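Local coordinates for capsid protein (Bocavirus gorilla/GBoV1/2009, PDB 7LNK), which forms the T=1 icosahedral shell of a parvovirus, sixty copies of the subunit in the modelled capsid building the particle that probably encloses its single-stranded DNA genome, at residues 244-249 and 357-362. Residues are numbered along the deposited sequence; the frame is centred on the assembly and turned at random.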
loop_
_atom_site.group_PDB
_atom_site.type_symbol
_atom_site.label_atom_id
_atom_site.label_comp_id
_atom_site.label_asym_id
_atom_site.label_seq_id
_atom_site.Cartn_x
_atom_site.Cartn_y
_atom_site.Cartn_z
ATOM N N ARG A 244 85.294 -36.540 87.788
ATOM C CA ARG A 244 86.627 -37.114 87.769
ATOM C C ARG A 244 87.147 -37.262 89.192
ATOM O O ARG A 244 86.639 -36.641 90.128
ATOM C CB ARG A 244 87.577 -36.236 86.963
ATOM C CG ARG A 244 87.999 -35.002 87.708
ATOM C CD ARG A 244 89.032 -34.207 86.960
ATOM N NE ARG A 244 88.469 -33.581 85.775
ATOM C CZ ARG A 244 89.191 -33.089 84.777
ATOM N NH1 ARG A 244 90.513 -33.162 84.816
ATOM N NH2 ARG A 244 88.590 -32.524 83.742
ATOM N N GLN A 245 88.153 -38.115 89.357
ATOM C CA GLN A 245 88.755 -38.305 90.668
ATOM C C GLN A 245 89.316 -37.000 91.210
ATOM O O GLN A 245 90.112 -36.334 90.542
ATOM C CB GLN A 245 89.860 -39.353 90.602
ATOM C CG GLN A 245 90.447 -39.684 91.950
ATOM C CD GLN A 245 91.431 -40.820 91.885
ATOM O OE1 GLN A 245 91.625 -41.426 90.834
ATOM N NE2 GLN A 245 92.056 -41.124 93.014
ATOM N N ASN A 246 88.906 -36.624 92.416
ATOM C CA ASN A 246 89.408 -35.432 93.087
ATOM C C ASN A 246 90.033 -35.861 94.404
ATOM O O ASN A 246 89.320 -36.253 95.332
ATOM C CB ASN A 246 88.285 -34.424 93.321
ATOM C CG ASN A 246 88.797 -33.084 93.785
ATOM O OD1 ASN A 246 89.900 -32.673 93.435
ATOM N ND2 ASN A 246 87.997 -32.392 94.581
ATOM N N GLY A 247 91.349 -35.748 94.494
ATOM C CA GLY A 247 92.030 -36.151 95.712
ATOM C C GLY A 247 91.725 -37.596 96.046
ATOM O O GLY A 247 91.930 -38.505 95.234
ATOM N N GLN A 248 91.224 -37.817 97.256
ATOM C CA GLN A 248 90.863 -39.146 97.722
ATOM C C GLN A 248 89.429 -39.527 97.386
ATOM O O GLN A 248 88.995 -40.625 97.749
ATOM C CB GLN A 248 91.086 -39.250 99.231
ATOM C CG GLN A 248 92.541 -39.145 99.626
ATOM C CD GLN A 248 93.386 -40.230 98.990
ATOM O OE1 GLN A 248 92.967 -41.383 98.894
ATOM N NE2 GLN A 248 94.579 -39.863 98.538
ATOM N N THR A 249 88.683 -38.655 96.717
ATOM C CA THR A 249 87.336 -38.979 96.275
ATOM C C THR A 249 87.413 -39.716 94.945
ATOM O O THR A 249 88.079 -39.258 94.013
ATOM C CB THR A 249 86.487 -37.717 96.134
ATOM O OG1 THR A 249 86.420 -37.042 97.394
ATOM C CG2 THR A 249 85.080 -38.077 95.704
ATOM N N GLY A 357 83.812 -24.180 88.032
ATOM C CA GLY A 357 84.345 -25.068 89.042
ATOM C C GLY A 357 85.816 -25.343 88.808
ATOM O O GLY A 357 86.253 -25.589 87.680
ATOM N N ASN A 358 86.591 -25.281 89.881
ATOM C CA ASN A 358 87.963 -25.751 89.901
ATOM C C ASN A 358 88.064 -27.182 90.395
ATOM O O ASN A 358 89.172 -27.661 90.636
ATOM C CB ASN A 358 88.830 -24.811 90.737
ATOM C CG ASN A 358 88.352 -24.686 92.158
ATOM O OD1 ASN A 358 87.820 -25.625 92.737
ATOM N ND2 ASN A 358 88.538 -23.511 92.732
ATOM N N GLN A 359 86.918 -27.832 90.605
ATOM C CA GLN A 359 86.593 -29.183 91.090
ATOM C C GLN A 359 86.597 -29.218 92.611
ATOM O O GLN A 359 86.258 -30.250 93.190
ATOM C CB GLN A 359 87.482 -30.322 90.555
ATOM C CG GLN A 359 88.887 -30.446 91.080
ATOM C CD GLN A 359 89.633 -31.581 90.421
ATOM O OE1 GLN A 359 89.261 -32.032 89.344
ATOM N NE2 GLN A 359 90.692 -32.050 91.064
ATOM N N THR A 360 86.965 -28.125 93.274
ATOM C CA THR A 360 86.770 -27.958 94.708
ATOM C C THR A 360 85.583 -27.044 94.990
ATOM O O THR A 360 84.616 -27.451 95.633
ATOM C CB THR A 360 88.039 -27.408 95.365
ATOM O OG1 THR A 360 89.116 -28.329 95.166
ATOM C CG2 THR A 360 87.818 -27.211 96.850
ATOM N N THR A 361 85.663 -25.794 94.548
ATOM C CA THR A 361 84.588 -24.827 94.680
ATOM C C THR A 361 84.318 -24.194 93.319
ATOM O O THR A 361 84.925 -24.555 92.311
ATOM C CB THR A 361 84.936 -23.757 95.722
ATOM O OG1 THR A 361 83.796 -22.923 95.957
ATOM C CG2 THR A 361 86.090 -22.903 95.243
ATOM N N TYR A 362 83.386 -23.249 93.293
ATOM C CA TYR A 362 83.127 -22.423 92.125
ATOM C C TYR A 362 83.662 -21.022 92.362
ATOM O O TYR A 362 83.451 -20.439 93.427
ATOM C CB TYR A 362 81.637 -22.348 91.808
ATOM C CG TYR A 362 81.038 -23.639 91.331
ATOM C CD1 TYR A 362 81.052 -23.966 89.988
ATOM C CD2 TYR A 362 80.459 -24.526 92.215
ATOM C CE1 TYR A 362 80.509 -25.134 89.542
ATOM C CE2 TYR A 362 79.914 -25.701 91.775
ATOM C CZ TYR A 362 79.943 -26.000 90.436
ATOM O OH TYR A 362 79.402 -27.172 89.981
#
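Two surface loops meet at their bends, the turn joining strands 240-243 and 252-255 and the one following strand 352-357, with the CA atoms of Asn246 and Gln359 7.1 Å apart. Both belong to the long GH insertion of the parvovirus jelly roll, and the contact lies about 46 Å from the chain centre. Asn246 to Thr249 make a type II' beta turn, closed by Thr249 N bonding to Asn246 O at 2.8 Å; Gly247 sits at positive phi, where glycine is at ease. Asn358 heads an Asx turn in the other loop, its short amide placing OD1 to accept from Thr360 N, nearly along the C=O axis, and also from Thr361 N above the carbonyl plane. Positive phi (84°) at Gln359 helps bend the backbone. Gln359 CG lies between backbone N and carbonyl carbon (chi1 74°), and the side chain, extended beyond CG, is long enough to span the gap to Asn246, whose CG is anti to its own N. The amides meet tip to tip, planes 65° apart, with Asn246 OD1 2.6 Å from Gln359 NE2. Arg244 crosses Gln359 at about a right angle, its aliphatic CD 3.2 Å from Gln359 OE1. The contact is thus polar and solvent-accessible, amide tips abutting beside an intersubunit interface where Arg244 pairs its charge with Asp320 of a neighbouring subunit.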